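PDB 1ZVP: hypothetical protein VC0802 from Vibrio cholerae, which is of unknown function but, with two ACT-type domains, probably resembles relatives that bind small regulatory ligands such as amino acids. Local coordinates for residues L10-M15 with A90-K94; S14-M20 with S72-V78; G22-F26 with S68-L73. All coordinates share one frame; numbering follows the deposited sequence.

Interaction 1: residues L10-M15 with A90-K94; sequences LLLQSM and AFATK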
ATOM      1  N   LEU D  10     -14.734  -0.295  13.047  1.00 36.45           N
ATOM      2  CA  LEU D  10     -13.532   0.417  12.606  1.00 36.27           C
ATOM      3  C   LEU D  10     -13.813   1.540  11.598  1.00 36.05           C
ATOM      4  O   LEU D  10     -13.176   2.590  11.647  1.00 36.08           O
ATOM      5  CB  LEU D  10     -12.510  -0.568  12.031  1.00 36.20           C
ATOM      6  CG  LEU D  10     -11.328  -0.940  12.925  1.00 36.56           C
ATOM      7  CD1 LEU D  10     -10.472  -1.980  12.247  1.00 35.64           C
ATOM      8  CD2 LEU D  10     -10.502   0.305  13.263  1.00 36.64           C
ATOM      9  N   LEU D  11     -14.761   1.297  10.691  1.00 35.83           N
ATOM     10  CA  LEU D  11     -15.263   2.293   9.746  1.00 35.70           C
ATOM     11  C   LEU D  11     -15.855   3.504  10.447  1.00 35.63           C
ATOM     12  O   LEU D  11     -15.730   4.623   9.962  1.00 35.99           O
ATOM     13  CB  LEU D  11     -16.356   1.667   8.888  1.00 35.69           C
ATOM     14  CG  LEU D  11     -16.564   2.051   7.424  1.00 36.01           C
ATOM     15  CD1 LEU D  11     -18.034   2.016   7.156  1.00 35.68           C
ATOM     16  CD2 LEU D  11     -16.002   3.403   7.034  1.00 35.68           C
ATOM     17  N   LEU D  12     -16.504   3.270  11.583  1.00 35.60           N
ATOM     18  CA  LEU D  12     -17.178   4.316  12.353  1.00 35.60           C
ATOM     19  C   LEU D  12     -16.221   5.135  13.220  1.00 36.04           C
ATOM     20  O   LEU D  12     -16.651   5.909  14.076  1.00 35.99           O
ATOM     21  CB  LEU D  12     -18.268   3.693  13.224  1.00 35.42           C
ATOM     22  CG  LEU D  12     -19.697   3.469  12.719  1.00 35.42           C
ATOM     23  CD1 LEU D  12     -19.779   3.196  11.245  1.00 35.19           C
ATOM     24  CD2 LEU D  12     -20.347   2.344  13.496  1.00 35.39           C
ATOM     25  N   GLN D  13     -14.923   4.970  12.988  1.00 36.61           N
ATOM     26  CA  GLN D  13     -13.900   5.675  13.750  1.00 37.26           C
ATOM     27  C   GLN D  13     -13.043   6.574  12.882  1.00 36.92           C
ATOM     28  O   GLN D  13     -12.914   6.347  11.688  1.00 37.21           O
ATOM     29  CB  GLN D  13     -12.990   4.674  14.428  1.00 37.60           C
ATOM     30  CG  GLN D  13     -13.627   3.965  15.586  1.00 41.47           C
ATOM     31  CD  GLN D  13     -12.626   3.085  16.293  1.00 46.64           C
ATOM     32  OE1 GLN D  13     -11.742   3.583  17.005  1.00 50.39           O
ATOM     33  NE2 GLN D  13     -12.747   1.768  16.104  1.00 47.02           N
ATOM     34  N   SER D  14     -12.447   7.584  13.502  1.00 36.67           N
ATOM     35  CA  SER D  14     -11.476   8.450  12.849  1.00 36.21           C
ATOM     36  C   SER D  14     -10.201   7.660  12.562  1.00 36.24           C
ATOM     37  O   SER D  14      -9.807   6.788  13.357  1.00 36.23           O
ATOM     38  CB  SER D  14     -11.172   9.656  13.743  1.00 35.93           C
ATOM     39  OG  SER D  14     -10.241  10.536  13.140  1.00 36.23           O
ATOM     40  N   MET D  15      -9.565   7.955  11.424  1.00 35.94           N
ATOM     41  CA  MET D  15      -8.278   7.335  11.084  1.00 35.38           C
ATOM     42  C   MET D  15      -7.123   8.179  11.596  1.00 35.46           C
ATOM     43  O   MET D  15      -5.957   7.819  11.406  1.00 35.53           O
ATOM     44  CB  MET D  15      -8.146   7.055   9.585  1.00 34.93           C
ATOM     45  CG  MET D  15      -9.076   5.948   9.039  1.00 34.24           C
ATOM     46  SD  MET D  15      -8.927   4.311   9.793  1.00 32.28           S
ATOM     47  CE  MET D  15     -10.276   4.316  10.979  1.00 32.01           C
ATOM     48  N   ALA D  90     -11.541  -0.169   6.218  1.00 34.07           N
ATOM     49  CA  ALA D  90     -12.071   1.047   6.862  1.00 33.38           C
ATOM     50  C   ALA D  90     -11.628   2.331   6.180  1.00 33.08           C
ATOM     51  O   ALA D  90     -12.475   3.099   5.734  1.00 33.41           O
ATOM     52  CB  ALA D  90     -11.714   1.082   8.345  1.00 32.90           C
ATOM     53  N   PHE D  91     -10.317   2.559   6.079  1.00 32.92           N
ATOM     54  CA  PHE D  91      -9.833   3.789   5.448  1.00 32.45           C
ATOM     55  C   PHE D  91     -10.091   3.883   3.948  1.00 32.72           C
ATOM     56  O   PHE D  91     -10.460   4.954   3.457  1.00 33.18           O
ATOM     57  CB  PHE D  91      -8.397   4.191   5.859  1.00 32.08           C
ATOM     58  CG  PHE D  91      -7.295   3.344   5.293  1.00 31.70           C
ATOM     59  CD1 PHE D  91      -6.575   2.492   6.117  1.00 32.31           C
ATOM     60  CD2 PHE D  91      -6.913   3.449   3.962  1.00 31.81           C
ATOM     61  CE1 PHE D  91      -5.522   1.725   5.610  1.00 31.00           C
ATOM     62  CE2 PHE D  91      -5.876   2.687   3.452  1.00 30.25           C
ATOM     63  CZ  PHE D  91      -5.173   1.831   4.278  1.00 30.92           C
ATOM     64  N   ALA D  92      -9.931   2.761   3.239  1.00 32.61           N
ATOM     65  CA  ALA D  92     -10.236   2.674   1.821  1.00 32.13           C
ATOM     66  C   ALA D  92     -11.706   2.972   1.530  1.00 32.36           C
ATOM     67  O   ALA D  92     -12.018   3.655   0.546  1.00 32.66           O
ATOM     68  CB  ALA D  92      -9.839   1.317   1.274  1.00 31.61           C
ATOM     69  N   THR D  93     -12.599   2.460   2.381  1.00 32.46           N
ATOM     70  CA  THR D  93     -14.039   2.740   2.292  1.00 32.56           C
ATOM     71  C   THR D  93     -14.391   4.207   2.543  1.00 32.81           C
ATOM     72  O   THR D  93     -15.223   4.765   1.820  1.00 33.16           O
ATOM     73  CB  THR D  93     -14.860   1.856   3.261  1.00 32.32           C
ATOM     74  OG1 THR D  93     -14.685   0.494   2.905  1.00 32.10           O
ATOM     75  CG2 THR D  93     -16.347   2.173   3.188  1.00 32.53           C
ATOM     76  N   LYS D  94     -13.787   4.817   3.567  1.00 33.25           N
ATOM     77  CA  LYS D  94     -14.038   6.219   3.886  1.00 33.80           C
ATOM     78  C   LYS D  94     -13.672   7.131   2.716  1.00 34.04           C
ATOM     79  O   LYS D  94     -14.372   8.110   2.437  1.00 34.27           O
ATOM     80  CB  LYS D  94     -13.223   6.648   5.093  1.00 33.90           C
ATOM     81  CG  LYS D  94     -13.680   6.096   6.397  1.00 35.19           C
ATOM     82  CD  LYS D  94     -12.617   6.380   7.433  1.00 37.20           C
ATOM     83  CE  LYS D  94     -13.162   6.227   8.812  1.00 38.85           C
ATOM     84  NZ  LYS D  94     -13.910   7.427   9.253  1.00 39.32           N
TER

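Interaction 2: residues S14-M20 with S72-V78; sequences SMSPELM and SLITLTV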
ATOM      1  N   SER D  14     -12.447   7.584  13.502  1.00 36.67           N
ATOM      2  CA  SER D  14     -11.476   8.450  12.849  1.00 36.21           C
ATOM      3  C   SER D  14     -10.201   7.660  12.562  1.00 36.24           C
ATOM      4  O   SER D  14      -9.807   6.788  13.357  1.00 36.23           O
ATOM      5  CB  SER D  14     -11.172   9.656  13.743  1.00 35.93           C
ATOM      6  OG  SER D  14     -10.241  10.536  13.140  1.00 36.23           O
ATOM      7  N   MET D  15      -9.565   7.955  11.424  1.00 35.94           N
ATOM      8  CA  MET D  15      -8.278   7.335  11.084  1.00 35.38           C
ATOM      9  C   MET D  15      -7.123   8.179  11.596  1.00 35.46           C
ATOM     10  O   MET D  15      -5.957   7.819  11.406  1.00 35.53           O
ATOM     11  CB  MET D  15      -8.146   7.055   9.585  1.00 34.93           C
ATOM     12  CG  MET D  15      -9.076   5.948   9.039  1.00 34.24           C
ATOM     13  SD  MET D  15      -8.927   4.311   9.793  1.00 32.28           S
ATOM     14  CE  MET D  15     -10.276   4.316  10.979  1.00 32.01           C
ATOM     15  N   SER D  16      -7.472   9.277  12.278  1.00 35.45           N
ATOM     16  CA  SER D  16      -6.528  10.283  12.765  1.00 35.50           C
ATOM     17  C   SER D  16      -5.506  10.720  11.701  1.00 35.04           C
ATOM     18  O   SER D  16      -4.297  10.603  11.916  1.00 34.65           O
ATOM     19  CB  SER D  16      -5.833   9.803  14.049  1.00 35.79           C
ATOM     20  OG  SER D  16      -6.737   9.786  15.144  1.00 37.38           O
ATOM     21  N   PRO D  17      -5.994  11.228  10.547  1.00 34.85           N
ATOM     22  CA  PRO D  17      -5.101  11.540   9.431  1.00 34.76           C
ATOM     23  C   PRO D  17      -4.233  12.781   9.642  1.00 34.86           C
ATOM     24  O   PRO D  17      -4.603  13.696  10.380  1.00 35.64           O
ATOM     25  CB  PRO D  17      -6.069  11.767   8.273  1.00 34.55           C
ATOM     26  CG  PRO D  17      -7.278  12.285   8.913  1.00 34.14           C
ATOM     27  CD  PRO D  17      -7.394  11.544  10.212  1.00 34.53           C
ATOM     28  N   GLU D  18      -3.073  12.804   9.000  1.00 34.77           N
ATOM     29  CA  GLU D  18      -2.243  13.986   9.004  1.00 34.53           C
ATOM     30  C   GLU D  18      -1.639  14.210   7.635  1.00 34.00           C
ATOM     31  O   GLU D  18      -1.111  13.279   7.029  1.00 34.62           O
ATOM     32  CB  GLU D  18      -1.161  13.893  10.077  1.00 34.92           C
ATOM     33  CG  GLU D  18      -0.526  12.543  10.192  1.00 36.83           C
ATOM     34  CD  GLU D  18       0.708  12.546  11.054  1.00 40.25           C
ATOM     35  OE1 GLU D  18       1.545  11.627  10.890  1.00 42.63           O
ATOM     36  OE2 GLU D  18       0.845  13.458  11.899  1.00 42.95           O
ATOM     37  N   LEU D  19      -1.752  15.439   7.144  1.00 33.17           N
ATOM     38  CA  LEU D  19      -1.215  15.814   5.842  1.00 32.61           C
ATOM     39  C   LEU D  19       0.263  16.137   5.975  1.00 32.41           C
ATOM     40  O   LEU D  19       0.633  17.032   6.730  1.00 31.66           O
ATOM     41  CB  LEU D  19      -1.935  17.051   5.306  1.00 31.98           C
ATOM     42  CG  LEU D  19      -2.372  17.201   3.849  1.00 31.48           C
ATOM     43  CD1 LEU D  19      -2.134  18.626   3.421  1.00 29.21           C
ATOM     44  CD2 LEU D  19      -1.740  16.204   2.854  1.00 29.15           C
ATOM     45  N   MET D  20       1.093  15.408   5.226  1.00 32.99           N
ATOM     46  CA  MET D  20       2.548  15.628   5.182  1.00 33.22           C
ATOM     47  C   MET D  20       2.950  16.679   4.139  1.00 33.25           C
ATOM     48  O   MET D  20       2.220  16.940   3.179  1.00 33.01           O
ATOM     49  CB  MET D  20       3.295  14.305   4.908  1.00 33.75           C
ATOM     50  CG  MET D  20       2.952  13.155   5.872  1.00 34.14           C
ATOM     51  SD  MET D  20       3.283  13.580   7.587  1.00 35.45           S
ATOM     52  CE  MET D  20       1.709  13.241   8.240  1.00 33.77           C
ATOM     53  N   SER D  72      -0.565  14.083  -2.811  1.00 37.42           N
ATOM     54  CA  SER D  72      -0.337  14.485  -1.436  1.00 36.83           C
ATOM     55  C   SER D  72      -0.223  13.246  -0.570  1.00 36.08           C
ATOM     56  O   SER D  72      -0.794  12.210  -0.889  1.00 35.59           O
ATOM     57  CB  SER D  72      -1.475  15.357  -0.946  1.00 36.92           C
ATOM     58  OG  SER D  72      -1.476  16.575  -1.653  1.00 37.80           O
ATOM     59  N   LEU D  73       0.532  13.355   0.512  1.00 35.54           N
ATOM     60  CA  LEU D  73       0.755  12.219   1.395  1.00 35.20           C
ATOM     61  C   LEU D  73       0.076  12.422   2.746  1.00 35.11           C
ATOM     62  O   LEU D  73       0.281  13.426   3.424  1.00 34.77           O
ATOM     63  CB  LEU D  73       2.248  11.935   1.564  1.00 34.83           C
ATOM     64  CG  LEU D  73       2.649  11.005   2.706  1.00 34.76           C
ATOM     65  CD1 LEU D  73       2.170   9.582   2.471  1.00 34.51           C
ATOM     66  CD2 LEU D  73       4.142  11.046   2.883  1.00 34.59           C
ATOM     67  N   ILE D  74      -0.739  11.437   3.105  1.00 35.49           N
ATOM     68  CA  ILE D  74      -1.488  11.415   4.346  1.00 36.06           C
ATOM     69  C   ILE D  74      -1.068  10.176   5.132  1.00 36.78           C
ATOM     70  O   ILE D  74      -1.069   9.070   4.612  1.00 36.88           O
ATOM     71  CB  ILE D  74      -3.020  11.453   4.081  1.00 35.62           C
ATOM     72  CG1 ILE D  74      -3.407  12.819   3.491  1.00 35.13           C
ATOM     73  CG2 ILE D  74      -3.804  11.156   5.348  1.00 34.69           C
ATOM     74  CD1 ILE D  74      -4.747  12.864   2.787  1.00 34.54           C
ATOM     75  N   THR D  75      -0.650  10.382   6.373  1.00 37.97           N
ATOM     76  CA  THR D  75      -0.365   9.272   7.264  1.00 38.93           C
ATOM     77  C   THR D  75      -1.522   9.097   8.240  1.00 40.15           C
ATOM     78  O   THR D  75      -2.125  10.069   8.684  1.00 40.40           O
ATOM     79  CB  THR D  75       0.957   9.481   8.019  1.00 38.42           C
ATOM     80  OG1 THR D  75       2.030   9.532   7.076  1.00 38.16           O
ATOM     81  CG2 THR D  75       1.210   8.352   9.000  1.00 37.84           C
ATOM     82  N   LEU D  76      -1.838   7.848   8.551  1.00 42.05           N
ATOM     83  CA  LEU D  76      -2.845   7.536   9.548  1.00 43.50           C
ATOM     84  C   LEU D  76      -2.140   7.306  10.863  1.00 45.00           C
ATOM     85  O   LEU D  76      -1.322   6.402  10.967  1.00 44.91           O
ATOM     86  CB  LEU D  76      -3.610   6.290   9.123  1.00 43.00           C
ATOM     87  CG  LEU D  76      -4.781   6.438   8.159  1.00 42.10           C
ATOM     88  CD1 LEU D  76      -4.858   7.786   7.430  1.00 40.84           C
ATOM     89  CD2 LEU D  76      -4.729   5.283   7.188  1.00 41.35           C
ATOM     90  N   THR D  77      -2.435   8.144  11.855  1.00 47.33           N
ATOM     91  CA  THR D  77      -1.808   8.018  13.174  1.00 50.01           C
ATOM     92  C   THR D  77      -2.543   7.032  14.090  1.00 52.11           C
ATOM     93  O   THR D  77      -2.025   6.666  15.152  1.00 52.54           O
ATOM     94  CB  THR D  77      -1.622   9.382  13.895  1.00 49.75           C
ATOM     95  OG1 THR D  77      -2.883  10.041  14.039  1.00 49.79           O
ATOM     96  CG2 THR D  77      -0.690  10.266  13.121  1.00 49.59           C
ATOM     97  N   VAL D  78      -3.733   6.596  13.670  1.00 54.56           N
ATOM     98  CA  VAL D  78      -4.489   5.567  14.383  1.00 57.06           C
ATOM     99  C   VAL D  78      -3.601   4.349  14.719  1.00 59.41           C
ATOM    100  O   VAL D  78      -2.738   3.918  13.929  1.00 59.65           O
ATOM    101  CB  VAL D  78      -5.790   5.169  13.618  1.00 56.82           C
ATOM    102  CG1 VAL D  78      -5.506   4.156  12.494  1.00 56.38           C
ATOM    103  CG2 VAL D  78      -6.855   4.641  14.577  1.00 56.85           C
TER
HETATM  104  O   HOH W   1       1.848  15.774   0.993  1.00 38.90           O

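Interaction 3: residues G22-F26 with S68-L73; sequences GDYVF and SALFSL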
ATOM      1  N   GLY D  22       4.995  18.137   0.992  1.00 33.85           N
ATOM      2  CA  GLY D  22       5.547  17.649  -0.268  1.00 34.43           C
ATOM      3  C   GLY D  22       4.546  17.207  -1.321  1.00 35.18           C
ATOM      4  O   GLY D  22       3.472  16.673  -0.997  1.00 35.45           O
ATOM      5  N   ASP D  23       4.898  17.433  -2.589  1.00 35.52           N
ATOM      6  CA  ASP D  23       4.138  16.880  -3.715  1.00 35.98           C
ATOM      7  C   ASP D  23       4.883  15.667  -4.220  1.00 35.82           C
ATOM      8  O   ASP D  23       6.087  15.729  -4.444  1.00 35.89           O
ATOM      9  CB  ASP D  23       3.981  17.885  -4.866  1.00 36.20           C
ATOM     10  CG  ASP D  23       3.242  19.159  -4.461  1.00 37.51           C
ATOM     11  OD1 ASP D  23       2.553  19.202  -3.407  1.00 37.79           O
ATOM     12  OD2 ASP D  23       3.358  20.137  -5.232  1.00 39.52           O
ATOM     13  N   TYR D  24       4.170  14.565  -4.404  1.00 35.78           N
ATOM     14  CA  TYR D  24       4.812  13.314  -4.748  1.00 35.89           C
ATOM     15  C   TYR D  24       4.341  12.834  -6.097  1.00 36.02           C
ATOM     16  O   TYR D  24       3.266  13.213  -6.543  1.00 35.87           O
ATOM     17  CB  TYR D  24       4.594  12.257  -3.641  1.00 36.04           C
ATOM     18  CG  TYR D  24       5.347  12.611  -2.370  1.00 35.56           C
ATOM     19  CD1 TYR D  24       6.686  12.249  -2.205  1.00 34.99           C
ATOM     20  CD2 TYR D  24       4.728  13.343  -1.353  1.00 35.03           C
ATOM     21  CE1 TYR D  24       7.382  12.602  -1.060  1.00 34.82           C
ATOM     22  CE2 TYR D  24       5.414  13.699  -0.205  1.00 34.79           C
ATOM     23  CZ  TYR D  24       6.739  13.324  -0.064  1.00 35.46           C
ATOM     24  OH  TYR D  24       7.418  13.671   1.083  1.00 36.40           O
ATOM     25  N   VAL D  25       5.176  12.031  -6.749  1.00 36.32           N
ATOM     26  CA  VAL D  25       4.861  11.449  -8.041  1.00 36.72           C
ATOM     27  C   VAL D  25       5.283   9.987  -8.051  1.00 37.44           C
ATOM     28  O   VAL D  25       6.214   9.602  -7.347  1.00 37.04           O
ATOM     29  CB  VAL D  25       5.538  12.218  -9.213  1.00 36.60           C
ATOM     30  CG1 VAL D  25       5.062  13.657  -9.259  1.00 35.87           C
ATOM     31  CG2 VAL D  25       7.061  12.160  -9.124  1.00 36.63           C
ATOM     32  N   PHE D  26       4.580   9.177  -8.836  1.00 38.73           N
ATOM     33  CA  PHE D  26       4.937   7.775  -9.017  1.00 40.22           C
ATOM     34  C   PHE D  26       5.674   7.611 -10.332  1.00 41.47           C
ATOM     35  O   PHE D  26       5.297   8.207 -11.336  1.00 41.79           O
ATOM     36  CB  PHE D  26       3.692   6.882  -9.005  1.00 40.08           C
ATOM     37  CG  PHE D  26       3.199   6.523  -7.623  1.00 39.93           C
ATOM     38  CD1 PHE D  26       3.229   5.205  -7.184  1.00 39.71           C
ATOM     39  CD2 PHE D  26       2.688   7.502  -6.764  1.00 39.89           C
ATOM     40  CE1 PHE D  26       2.762   4.866  -5.916  1.00 39.48           C
ATOM     41  CE2 PHE D  26       2.227   7.174  -5.493  1.00 39.29           C
ATOM     42  CZ  PHE D  26       2.260   5.856  -5.069  1.00 39.34           C
ATOM     43  N   SER D  68       4.455  13.227 -13.869  1.00 58.49           N
ATOM     44  CA  SER D  68       3.376  12.365 -13.377  1.00 56.35           C
ATOM     45  C   SER D  68       2.279  13.284 -12.811  1.00 54.54           C
ATOM     46  O   SER D  68       2.453  14.518 -12.787  1.00 54.50           O
ATOM     47  CB  SER D  68       3.910  11.385 -12.317  1.00 56.61           C
ATOM     48  OG  SER D  68       2.872  10.755 -11.566  1.00 56.99           O
ATOM     49  N   ALA D  69       1.149  12.701 -12.395  1.00 51.84           N
ATOM     50  CA  ALA D  69       0.123  13.448 -11.669  1.00 48.99           C
ATOM     51  C   ALA D  69       0.627  13.670 -10.250  1.00 47.05           C
ATOM     52  O   ALA D  69       1.326  12.813  -9.702  1.00 46.70           O
ATOM     53  CB  ALA D  69      -1.185  12.693 -11.664  1.00 49.01           C
ATOM     54  N   LEU D  70       0.290  14.822  -9.672  1.00 44.83           N
ATOM     55  CA  LEU D  70       0.754  15.189  -8.333  1.00 42.76           C
ATOM     56  C   LEU D  70      -0.066  14.557  -7.210  1.00 41.67           C
ATOM     57  O   LEU D  70      -1.299  14.554  -7.251  1.00 41.26           O
ATOM     58  CB  LEU D  70       0.795  16.709  -8.148  1.00 42.53           C
ATOM     59  CG  LEU D  70       1.763  17.592  -8.938  1.00 41.57           C
ATOM     60  CD1 LEU D  70       1.813  18.975  -8.298  1.00 40.93           C
ATOM     61  CD2 LEU D  70       3.155  17.002  -9.024  1.00 39.79           C
ATOM     62  N   PHE D  71       0.649  14.041  -6.207  1.00 40.43           N
ATOM     63  CA  PHE D  71       0.068  13.384  -5.041  1.00 38.84           C
ATOM     64  C   PHE D  71       0.412  14.063  -3.709  1.00 38.27           C
ATOM     65  O   PHE D  71       1.522  14.561  -3.504  1.00 37.90           O
ATOM     66  CB  PHE D  71       0.501  11.926  -4.995  1.00 38.57           C
ATOM     67  CG  PHE D  71      -0.118  11.076  -6.065  1.00 38.20           C
ATOM     68  CD1 PHE D  71      -1.411  10.588  -5.925  1.00 37.67           C
ATOM     69  CD2 PHE D  71       0.598  10.747  -7.209  1.00 38.23           C
ATOM     70  CE1 PHE D  71      -1.985   9.797  -6.907  1.00 37.70           C
ATOM     71  CE2 PHE D  71       0.029   9.952  -8.201  1.00 38.27           C
ATOM     72  CZ  PHE D  71      -1.264   9.475  -8.046  1.00 38.16           C
ATOM     73  N   SER D  72      -0.565  14.083  -2.811  1.00 37.42           N
ATOM     74  CA  SER D  72      -0.337  14.485  -1.436  1.00 36.83           C
ATOM     75  C   SER D  72      -0.223  13.246  -0.570  1.00 36.08           C
ATOM     76  O   SER D  72      -0.794  12.210  -0.889  1.00 35.59           O
ATOM     77  CB  SER D  72      -1.475  15.357  -0.946  1.00 36.92           C
ATOM     78  OG  SER D  72      -1.476  16.575  -1.653  1.00 37.80           O
ATOM     79  N   LEU D  73       0.532  13.355   0.512  1.00 35.54           N
ATOM     80  CA  LEU D  73       0.755  12.219   1.395  1.00 35.20           C
ATOM     81  C   LEU D  73       0.076  12.422   2.746  1.00 35.11           C
ATOM     82  O   LEU D  73       0.281  13.426   3.424  1.00 34.77           O
ATOM     83  CB  LEU D  73       2.248  11.935   1.564  1.00 34.83           C
ATOM     84  CG  LEU D  73       2.649  11.005   2.706  1.00 34.76           C
ATOM     85  CD1 LEU D  73       2.170   9.582   2.471  1.00 34.51           C
ATOM     86  CD2 LEU D  73       4.142  11.046   2.883  1.00 34.59           C
TER
HETATM   87  O   HOH W   1       1.848  15.774   0.993  1.00 38.90           O
HETATM   88  O   HOH W   2       0.956  18.042  -1.472  1.00 48.47           O

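Interaction 1: residues L10-M15 with A90-K94
Leu11 and Ala90 bring their CA atoms to 4.5 Å of each other where the end of helix 3-11 meets helix 87-96. Helical backbone angles stop at Leu12, and the chain then runs as a loop past the second helix, with the CA atoms of Met15 and Phe91 6.8 Å apart. The closeness at Ala90 rests on its small side chain: CB points at the other segment and packs on the Leu10-Leu11 peptide, 3.9 Å from Leu10 C. The side chains of Leu11 and Lys94 run antiparallel alongside one another, the leucine CD2 lying 3.6 Å from Lys94 CG and also meeting the Thr93 methyl CG2. Met15 is bent at chi2 (-58°) and chi3 (98°) and lies roughly perpendicular to the Phe91 side chain, its CG 3.7 Å from Phe91 CB. The same CG stands 3.9 Å from Lys94 CD, so leucine and methionine both pack on the aliphatic part of the lysine. A last bend at chi4 (-81°) turns NZ toward the loop, 2.8 Å from Gln13 O; that bond is weak, and local crowding makes the position of the oxygen uncertain. The hydrogen bond from NZ to Glu129 O is the firmer one. The contact thus pairs an apolar shaft with a buried ammonium among main-chain carbonyls, and a positive charge beside the C-terminal end of helix 3-11 would be expected to suit the helix dipole.

Interaction 2: residues S14-M20 with S72-V78
Glu18 and Thr75 form the hydrogen-bonded pair at the middle of this antiparallel strand pairing, flanked by the non-hydrogen-bonded pairs Pro17-Leu76 and Leu19-Ile74. Glu18 N reaches Thr75 O at 2.9 Å, and Thr75 N returns to Glu18 O at 3.0 Å. Two residues further along each segment, Met20 N gives Leu73 O a nearly straight bond of 2.8 Å (168° at the hydrogen). Leu73 N is met by a water instead, 2.8 Å away, which also lies close to Met20 O. At the other end Ser16 O takes two donors from one residue: Thr77 OG1 at 2.6 Å, in the carbonyl plane and on a lone pair, and Thr77 N, well above that plane. Thr77 OG1 sits between its backbone N and carbonyl carbon (chi1 58°), on the side facing Ser16. Val78 N adds a weak bond to Met15 O, and Ser14 OG closes an ST turn with Ser16 N. Thr75 OG1 is bonded to His112 ND1; Thr75 CB lies 3.6 Å from Glu18 OE1, beside Met20 CE. Strand 17-19 is the outermost of its sheet within the chain; strand 71-76 bonds on its far edge to strand 111-116, while Pro17 and Ile74 pack on Leu127 of helix 120-127 and Leu76 on Phe91 of helix 87-96.

Interaction 3: residues G22-F26 with S68-L73
Phe26 turns its ring edge toward the face of Phe71 in an edge-to-face pair, with the ring centroids of Phe26 and Phe71 5.4 Å apart and the planes at 68°. Phe26 CE2 stands 4.3 Å above the Phe71 plane, offset toward the rim. At the edge of the Phe71 ring lie Tyr24 O and Val25 CA; with its CG opposite the carbonyl carbon (chi1 -70°), Phe71 has CD2 3.7 Å from Tyr24 O. The Tyr24 ring has Phe71 O at its own edge, and Leu73 CB approaches it obliquely, 4.0 Å from CE2. The backbones of Tyr24 and Phe71 themselves make a single antiparallel bridge: Tyr24 N donates to Phe71 O at 2.8 Å, on a lone pair, and Phe71 N donates to Tyr24 O at the same length. The strand axes run at 117°, far from antiparallel, and the pairing goes no further. Beyond it the contact is made largely by side chains and water. Val25 CB touches Ser68 CB at 3.6 Å, and Val25 CG1 lies alongside Leu70 CD2. One water lies within bonding reach of Gly22 O, Asp23 OD1 and Ser72 OG, while Asp23 OD2 forms a salt bridge with Lys117. The bridge therefore joins the outermost strand of one sheet, 24-29, to strand 71-76 of the other. Phe26 makes a second edge-to-face pair with Phe114 of strand 111-116 and packs on Tyr108 of the second subunit; Val25 and Leu70 rest on helix 57-61.

From the N terminus, interaction 1 begins at the end of helix 3-11, and its partner on helix 87-96 comes 75 residues later, closing the longest of the three loops. Ser14 and Met15 carry the chain directly into interaction 2, where strand 17-19 pairs with strand 71-76 inside that loop. Interaction 3 follows on strand 24-29 and is nested again, inside the loop closed by interaction 2. No loops cross. Interactions 2 and 3 share Ser72 and Leu73 as well as one water, whereas interactions 1 and 3 lie on opposite sides of the chain's centre, about 23 Å apart between centres. Together they connect the N-terminal helix, helix 87-96, the four-stranded sheet and the three-stranded sheet.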